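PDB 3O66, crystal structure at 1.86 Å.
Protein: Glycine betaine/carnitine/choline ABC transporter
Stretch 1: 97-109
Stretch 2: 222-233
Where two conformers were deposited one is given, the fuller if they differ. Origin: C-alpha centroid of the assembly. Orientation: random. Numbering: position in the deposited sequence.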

ATOM      1  N   GLY A  97       0.371 -12.882  14.753  1.00 25.65           N
ATOM      2  CA  GLY A  97      -1.043 -13.186  14.574  1.00 25.45           C
ATOM      3  C   GLY A  97      -1.341 -14.067  13.367  1.00 24.96           C
ATOM      4  O   GLY A  97      -2.087 -15.042  13.484  1.00 25.81           O
ATOM      5  N   PHE A  98      -0.767 -13.744  12.205  1.00 23.81           N
ATOM      6  CA  PHE A  98      -0.982 -14.584  11.007  1.00 23.51           C
ATOM      7  C   PHE A  98      -0.456 -16.008  11.181  1.00 23.91           C
ATOM      8  O   PHE A  98      -1.076 -16.969  10.746  1.00 22.78           O
ATOM      9  N   LYS A  99       0.679 -16.131  11.845  1.00 24.80           N
ATOM     10  CA  LYS A  99       1.227 -17.433  12.161  1.00 27.40           C
ATOM     11  C   LYS A  99       0.322 -18.237  13.094  1.00 27.90           C
ATOM     12  O   LYS A  99      -0.024 -19.392  12.820  1.00 28.46           O
ATOM     13  N   LYS A 100      -0.059 -17.642  14.215  0.50 28.14           N
ATOM     14  CA  LYS A 100      -0.778 -18.399  15.238  0.50 29.17           C
ATOM     15  C   LYS A 100      -2.268 -18.598  14.951  0.50 29.14           C
ATOM     16  O   LYS A 100      -2.814 -19.645  15.273  0.50 29.52           O
ATOM     17  N   LYS A 101      -2.915 -17.611  14.335  1.00 28.06           N
ATOM     18  CA  LYS A 101      -4.346 -17.716  14.047  1.00 29.32           C
ATOM     19  C   LYS A 101      -4.646 -18.412  12.736  1.00 28.18           C
ATOM     20  O   LYS A 101      -5.648 -19.104  12.635  1.00 28.62           O
ATOM     21  N   PHE A 102      -3.795 -18.215  11.730  1.00 27.21           N
ATOM     22  CA  PHE A 102      -4.121 -18.640  10.364  1.00 27.13           C
ATOM     23  C   PHE A 102      -3.076 -19.529   9.697  1.00 27.18           C
ATOM     24  O   PHE A 102      -3.240 -19.879   8.505  1.00 27.15           O
ATOM     25  N   ASP A 103      -1.994 -19.858  10.414  1.00 26.65           N
ATOM     26  CA  ASP A 103      -0.918 -20.676   9.837  1.00 27.07           C
ATOM     27  C   ASP A 103      -0.407 -20.072   8.516  1.00 25.52           C
ATOM     28  O   ASP A 103      -0.280 -20.770   7.481  1.00 25.83           O
ATOM     29  N   GLN A 104      -0.163 -18.761   8.555  1.00 24.16           N
ATOM     30  CA  GLN A 104       0.294 -18.016   7.374  1.00 23.26           C
ATOM     31  C   GLN A 104       1.493 -17.153   7.726  1.00 23.67           C
ATOM     32  O   GLN A 104       1.647 -16.687   8.865  1.00 24.51           O
ATOM     33  N   THR A 105       2.322 -16.916   6.714  1.00 24.10           N
ATOM     34  CA  THR A 105       3.459 -16.041   6.851  1.00 23.64           C
ATOM     35  C   THR A 105       3.092 -14.691   6.246  1.00 23.40           C
ATOM     36  O   THR A 105       2.826 -14.579   5.021  1.00 23.44           O
ATOM     37  N   PHE A 106       3.060 -13.676   7.098  1.00 21.98           N
ATOM     38  CA  PHE A 106       2.907 -12.293   6.625  1.00 22.38           C
ATOM     39  C   PHE A 106       4.351 -11.798   6.485  1.00 22.89           C
ATOM     40  O   PHE A 106       5.021 -11.611   7.493  1.00 24.01           O
ATOM     41  N   PHE A 107       4.830 -11.616   5.241  1.00 22.44           N
ATOM     42  CA  PHE A 107       6.266 -11.333   4.999  1.00 22.10           C
ATOM     43  C   PHE A 107       6.673  -9.966   5.504  1.00 22.13           C
ATOM     44  O   PHE A 107       5.817  -9.096   5.764  1.00 22.34           O
ATOM     45  N   ASP A 108       7.974  -9.798   5.711  1.00 23.23           N
ATOM     46  CA  ASP A 108       8.542  -8.459   5.891  1.00 24.19           C
ATOM     47  C   ASP A 108       8.112  -7.592   4.696  1.00 23.44           C
ATOM     48  O   ASP A 108       7.880  -8.104   3.618  1.00 22.69           O
ATOM     49  N   SER A 109       8.014  -6.282   4.905  1.00 23.36           N
ATOM     50  CA  SER A 109       7.468  -5.401   3.894  1.00 22.32           C
ATOM     51  C   SER A 109       8.256  -5.313   2.614  1.00 21.87           C
ATOM     52  O   SER A 109       9.510  -5.393   2.604  1.00 22.73           O
ATOM     53  N   ALA A 222       3.116  -2.629   3.361  1.00 21.42           N
ATOM     54  CA  ALA A 222       2.649  -3.625   2.386  1.00 20.97           C
ATOM     55  C   ALA A 222       3.591  -4.821   2.327  1.00 20.92           C
ATOM     56  O   ALA A 222       4.838  -4.635   2.259  1.00 20.11           O
ATOM     57  N   SER A 223       3.003  -6.030   2.316  1.00 20.28           N
ATOM     58  CA  SER A 223       3.768  -7.287   2.256  1.00 20.33           C
ATOM     59  C   SER A 223       2.993  -8.325   1.490  1.00 20.84           C
ATOM     60  O   SER A 223       1.771  -8.204   1.368  1.00 21.59           O
ATOM     61  N   ALA A 224       3.705  -9.360   1.019  1.00 20.01           N
ATOM     62  CA  ALA A 224       3.091 -10.594   0.563  1.00 20.50           C
ATOM     63  C   ALA A 224       2.595 -11.397   1.778  1.00 20.86           C
ATOM     64  O   ALA A 224       3.138 -11.240   2.848  1.00 20.86           O
ATOM     65  N   VAL A 225       1.566 -12.229   1.580  1.00 21.04           N
ATOM     66  CA  VAL A 225       1.165 -13.305   2.517  1.00 22.20           C
ATOM     67  C   VAL A 225       1.133 -14.623   1.744  1.00 22.70           C
ATOM     68  O   VAL A 225       0.718 -14.663   0.590  1.00 22.67           O
ATOM     69  N   ALA A 226       1.590 -15.699   2.378  1.00 23.58           N
ATOM     70  CA  ALA A 226       1.494 -17.031   1.805  1.00 23.96           C
ATOM     71  C   ALA A 226       1.031 -17.962   2.935  1.00 24.70           C
ATOM     72  O   ALA A 226       1.378 -17.750   4.113  1.00 25.39           O
ATOM     73  N   THR A 227       0.239 -18.979   2.602  1.00 23.91           N
ATOM     74  CA  THR A 227      -0.082 -20.009   3.620  1.00 24.25           C
ATOM     75  C   THR A 227       1.151 -20.838   3.908  1.00 25.07           C
ATOM     76  O   THR A 227       2.009 -21.074   3.018  1.00 24.38           O
ATOM     77  N   ASN A 228       1.282 -21.269   5.151  1.00 25.63           N
ATOM     78  CA  ASN A 228       2.412 -22.121   5.502  1.00 26.99           C
ATOM     79  C   ASN A 228       2.282 -23.542   4.926  1.00 27.87           C
ATOM     80  O   ASN A 228       3.298 -24.225   4.695  1.00 27.95           O
ATOM     81  N   GLU A 229       1.049 -23.954   4.628  1.00 28.16           N
ATOM     82  CA  GLU A 229       0.827 -25.212   3.896  1.00 29.84           C
ATOM     83  C   GLU A 229       1.595 -25.161   2.559  1.00 28.43           C
ATOM     84  O   GLU A 229       2.300 -26.106   2.221  1.00 28.83           O
ATOM     85  N   LEU A 230       1.474 -24.050   1.827  1.00 27.01           N
ATOM     86  CA  LEU A 230       2.186 -23.899   0.548  1.00 26.71           C
ATOM     87  C   LEU A 230       3.699 -23.848   0.765  1.00 27.06           C
ATOM     88  O   LEU A 230       4.488 -24.493   0.019  1.00 28.17           O
ATOM     89  N   LEU A 231       4.117 -23.075   1.770  1.00 26.09           N
ATOM     90  CA  LEU A 231       5.538 -22.925   2.075  1.00 26.77           C
ATOM     91  C   LEU A 231       6.158 -24.234   2.581  1.00 29.18           C
ATOM     92  O   LEU A 231       7.355 -24.478   2.392  1.00 29.90           O
ATOM     93  N   ARG A 232       5.355 -25.082   3.219  1.00 31.01           N
ATOM     94  CA  ARG A 232       5.856 -26.404   3.617  1.00 32.92           C
ATOM     95  C   ARG A 232       6.003 -27.348   2.431  1.00 34.51           C
ATOM     96  O   ARG A 232       6.970 -28.118   2.350  1.00 35.23           O
ATOM     97  N   GLN A 233       5.057 -27.269   1.503  1.00 35.18           N
ATOM     98  CA  GLN A 233       5.106 -28.059   0.291  1.00 36.97           C
ATOM     99  C   GLN A 233       6.264 -27.637  -0.636  1.00 36.05           C
ATOM    100  O   GLN A 233       6.911 -28.500  -1.230  1.00 35.95           O
TER

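Packing of residues 97-109 against 222-233 in a glycine betaine/carnitine/choline ABC transporter: a helix, a turn at Asp103 and a short strand pack on the second stretch, burying 767 Å² in all; strand 104-106 runs antiparallel to strand 222-227 (168°) and nearly perpendicular to helix 228-233 (96°). Of the helical residues, Phe98 points toward the second stretch; its m rotamer brings CD2 to 4.0 Å from Val225 CG1. Lys99 starts sideways and leads away, while Lys100, Lys101 and Phe102 make no contact.

Asp103 leaves the helix with positive phi and becomes the polar hub. Its backbone O accepts from Asn228 N at 2.8 Å, and its t side chain swings nearer to the second helix, where the carboxylate meets the Arg232 guanidinium edge-on in a two-pronged salt bridge: OD2 lies 2.8 Å from Arg232 NH2, and OD1 lies 3.2 Å from Arg232 NH1. Arg232, m at chi1, reaches back along the helix to make this pairing. Asp103 OD1 also takes a weak bond from Asn228 ND2 at 3.4 Å. Water 1 extends the network, donating to Asp103 OD2 (3.0 Å) and accepting from Glu229 N (3.1 Å). Beside it, Thr227 (p) caps its own helix, OG1 accepting from Leu230 N at 3.3 Å.

Gln104 (m, t) points away overall, yet its CG lies 4.1 Å from Thr227 CG2 and its OE1 3.3 Å from Val225 CG1. Thr105 shares a sheet face with Ala226, and the two exchange backbone bonds: Thr105 N to Ala226 O at 2.9 Å, Ala226 N to Thr105 O at 3.1 Å. In the m rotamer Thr105 OG1 donates to Asn228 OD1 at 2.6 Å, so the m side chain of Asn228, pointing toward stretch 1, uses both ends of its amide.

Phe106 (t) shares the other face with Val225 (t); its ring bends nearer, CD1 3.5 Å from Val225 CG2 and CE2 3.4 Å from Ser223 OG. Phe107, m and pointing toward the second stretch, is buried beside three small or branched apolar side chains: CD2 is 4.0 Å from Ala224 CB, CE2 3.9 Å from Ala226 CB at the ring edge, and CZ 4.1 Å from Leu231 CD1. Its backbone is held too, Phe107 N donating to Ala224 O at 3.0 Å and Phe107 O accepting from Ser223 OG (m) at 2.7 Å.

Asp108 points away, but water 2 donates to Asp108 O (2.9 Å) and accepts from Ala224 N (2.8 Å), bridging the backbones. Finally Ser109, sideways and t, donates from OG to Ala222 O at 2.7 Å.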

ATOM      1  CB  PHE A  98      -0.413 -13.921   9.754  1.00 22.02           C
ATOM      2  CG  PHE A  98      -1.419 -13.024   9.063  1.00 23.11           C
ATOM      3  CD1 PHE A  98      -1.918 -11.899   9.704  1.00 25.42           C
ATOM      4  CD2 PHE A  98      -1.867 -13.323   7.789  1.00 25.82           C
ATOM      5  CE1 PHE A  98      -2.867 -11.075   9.098  1.00 26.07           C
ATOM      6  CE2 PHE A  98      -2.789 -12.516   7.152  1.00 26.03           C
ATOM      7  CZ  PHE A  98      -3.313 -11.384   7.820  1.00 28.59           C
ATOM      8  CB  LYS A  99       2.600 -17.223  12.816  1.00 29.04           C
ATOM      9  CG  LYS A  99       3.549 -18.348  12.683  1.00 34.47           C
ATOM     10  CD  LYS A  99       4.752 -18.171  13.666  1.00 40.94           C
ATOM     11  CE  LYS A  99       5.789 -17.197  13.146  1.00 43.53           C
ATOM     12  NZ  LYS A  99       6.876 -17.062  14.155  1.00 46.70           N
ATOM     13  CB  LYS A 100      -0.562 -17.789  16.623  0.50 30.57           C
ATOM     14  CG  LYS A 100       0.612 -18.390  17.402  0.50 31.72           C
ATOM     15  CD  LYS A 100       1.925 -18.307  16.634  0.50 31.85           C
ATOM     16  CE  LYS A 100       3.155 -18.500  17.548  0.50 33.49           C
ATOM     17  NZ  LYS A 100       3.650 -19.909  17.678  0.50 33.45           N
ATOM     18  CB  LYS A 101      -5.014 -16.336  14.062  1.00 28.79           C
ATOM     19  CG  LYS A 101      -5.115 -15.745  15.455  1.00 32.86           C
ATOM     20  CD  LYS A 101      -6.126 -14.585  15.495  1.00 36.38           C
ATOM     21  CE  LYS A 101      -6.340 -14.114  16.928  1.00 39.64           C
ATOM     22  NZ  LYS A 101      -7.067 -12.807  17.003  1.00 42.16           N
ATOM     23  CB  PHE A 102      -4.279 -17.396   9.467  1.00 26.71           C
ATOM     24  CG  PHE A 102      -5.232 -16.355  10.001  1.00 28.36           C
ATOM     25  CD1 PHE A 102      -6.521 -16.703  10.390  1.00 29.03           C
ATOM     26  CD2 PHE A 102      -4.847 -15.015  10.045  1.00 28.43           C
ATOM     27  CE1 PHE A 102      -7.419 -15.726  10.864  1.00 31.76           C
ATOM     28  CE2 PHE A 102      -5.717 -14.038  10.489  1.00 28.65           C
ATOM     29  CZ  PHE A 102      -7.013 -14.392  10.907  1.00 29.99           C
ATOM     30  CB  ASP A 103      -1.383 -22.130   9.623  1.00 28.17           C
ATOM     31  CG  ASP A 103      -0.241 -23.051   9.214  1.00 28.83           C
ATOM     32  OD1 ASP A 103       0.895 -22.838   9.712  1.00 30.08           O
ATOM     33  OD2 ASP A 103      -0.492 -23.991   8.413  1.00 27.16           O
ATOM     34  CB  GLN A 104      -0.806 -17.126   6.809  1.00 21.50           C
ATOM     35  CG  GLN A 104      -2.014 -17.897   6.232  1.00 23.73           C
ATOM     36  CD  GLN A 104      -3.193 -16.987   5.891  1.00 24.15           C
ATOM     37  OE1 GLN A 104      -3.065 -15.760   5.875  1.00 23.93           O
ATOM     38  NE2 GLN A 104      -4.356 -17.593   5.641  1.00 25.58           N
ATOM     39  CB  THR A 105       4.690 -16.643   6.176  1.00 23.90           C
ATOM     40  OG1 THR A 105       5.092 -17.814   6.908  1.00 23.36           O
ATOM     41  CG2 THR A 105       5.855 -15.628   6.117  1.00 22.65           C
ATOM     42  CB  PHE A 106       2.075 -11.474   7.653  1.00 22.40           C
ATOM     43  CG  PHE A 106       1.548 -10.154   7.137  1.00 22.18           C
ATOM     44  CD1 PHE A 106       0.176  -9.973   6.934  1.00 23.29           C
ATOM     45  CD2 PHE A 106       2.416  -9.080   6.897  1.00 22.20           C
ATOM     46  CE1 PHE A 106      -0.335  -8.750   6.469  1.00 24.19           C
ATOM     47  CE2 PHE A 106       1.923  -7.847   6.460  1.00 21.86           C
ATOM     48  CZ  PHE A 106       0.536  -7.690   6.242  1.00 24.11           C
ATOM     49  CB  PHE A 107       6.623 -11.489   3.516  1.00 22.40           C
ATOM     50  CG  PHE A 107       6.708 -12.930   3.074  1.00 21.82           C
ATOM     51  CD1 PHE A 107       7.954 -13.558   2.952  1.00 22.52           C
ATOM     52  CD2 PHE A 107       5.548 -13.662   2.823  1.00 22.41           C
ATOM     53  CE1 PHE A 107       8.044 -14.893   2.562  1.00 23.33           C
ATOM     54  CE2 PHE A 107       5.615 -15.007   2.437  1.00 22.54           C
ATOM     55  CZ  PHE A 107       6.858 -15.617   2.298  1.00 24.13           C
ATOM     56  CB  ASP A 108      10.059  -8.502   5.988  1.00 24.79           C
ATOM     57  CG  ASP A 108      10.560  -9.044   7.335  1.00 28.30           C
ATOM     58  OD1 ASP A 108       9.767  -9.225   8.283  1.00 28.43           O
ATOM     59  OD2 ASP A 108      11.774  -9.286   7.436  1.00 31.85           O
ATOM     60  CB  SER A 109       7.246  -3.991   4.470  1.00 22.92           C
ATOM     61  OG  SER A 109       6.747  -3.089   3.475  1.00 22.09           O
ATOM     62  CB  ALA A 222       2.572  -2.970   0.997  1.00 21.01           C
ATOM     63  CB  SER A 223       3.975  -7.879   3.655  1.00 20.29           C
ATOM     64  OG  SER A 223       4.650  -7.004   4.549  1.00 20.95           O
ATOM     65  CB  ALA A 224       4.127 -11.411  -0.165  1.00 19.93           C
ATOM     66  CB  VAL A 225      -0.210 -13.000   3.153  1.00 21.88           C
ATOM     67  CG1 VAL A 225      -0.729 -14.202   4.068  1.00 22.77           C
ATOM     68  CG2 VAL A 225      -0.135 -11.682   3.943  1.00 20.44           C
ATOM     69  CB  ALA A 226       2.830 -17.483   1.237  1.00 23.27           C
ATOM     70  CB  THR A 227      -1.208 -20.939   3.171  1.00 25.05           C
ATOM     71  OG1 THR A 227      -0.769 -21.688   2.028  1.00 23.85           O
ATOM     72  CG2 THR A 227      -2.460 -20.126   2.846  1.00 23.36           C
ATOM     73  CB  ASN A 228       2.683 -22.077   7.025  1.00 27.96           C
ATOM     74  CG  ASN A 228       3.194 -20.707   7.453  1.00 27.34           C
ATOM     75  OD1 ASN A 228       3.769 -19.981   6.637  1.00 28.46           O
ATOM     76  ND2 ASN A 228       2.971 -20.334   8.707  1.00 27.28           N
ATOM     77  CB  GLU A 229      -0.667 -25.490   3.663  1.00 30.62           C
ATOM     78  CG  GLU A 229      -0.936 -26.784   2.862  1.00 36.61           C
ATOM     79  CD  GLU A 229      -2.424 -27.028   2.546  1.00 43.36           C
ATOM     80  OE1 GLU A 229      -3.226 -26.070   2.593  1.00 44.09           O
ATOM     81  OE2 GLU A 229      -2.789 -28.192   2.226  1.00 48.57           O
ATOM     82  CB  LEU A 230       1.725 -22.630  -0.205  1.00 25.71           C
ATOM     83  CG  LEU A 230       2.594 -22.247  -1.409  1.00 24.58           C
ATOM     84  CD1 LEU A 230       2.496 -23.303  -2.527  1.00 23.36           C
ATOM     85  CD2 LEU A 230       2.207 -20.873  -1.932  1.00 25.24           C
ATOM     86  CB  LEU A 231       5.757 -21.780   3.072  1.00 26.03           C
ATOM     87  CG  LEU A 231       5.332 -20.373   2.595  1.00 25.47           C
ATOM     88  CD1 LEU A 231       5.797 -19.342   3.612  1.00 27.06           C
ATOM     89  CD2 LEU A 231       5.879 -20.010   1.206  1.00 25.35           C
ATOM     90  CB  ARG A 232       5.002 -27.011   4.739  1.00 33.92           C
ATOM     91  CG  ARG A 232       5.276 -26.345   6.086  1.00 33.87           C
ATOM     92  CD  ARG A 232       4.540 -26.991   7.246  1.00 35.08           C
ATOM     93  NE  ARG A 232       3.091 -26.926   7.077  1.00 35.77           N
ATOM     94  CZ  ARG A 232       2.293 -26.015   7.631  1.00 34.23           C
ATOM     95  NH1 ARG A 232       2.771 -25.070   8.424  1.00 32.97           N
ATOM     96  NH2 ARG A 232       0.998 -26.064   7.387  1.00 34.44           N
ATOM     97  CB  GLN A 233       3.759 -27.973  -0.435  1.00 37.70           C
ATOM     98  CG  GLN A 233       3.712 -28.759  -1.724  1.00 42.71           C
ATOM     99  CD  GLN A 233       2.289 -29.083  -2.149  1.00 48.72           C
ATOM    100  OE1 GLN A 233       1.413 -28.213  -2.145  1.00 51.99           O
ATOM    101  NE2 GLN A 233       2.053 -30.339  -2.516  1.00 51.69           N
TER
HETATM  102  O   HOH W   1      -1.664 -23.075   5.850  1.00 29.29           O
HETATM  103  O   HOH W   2       6.479  -8.790   1.137  1.00 22.29           O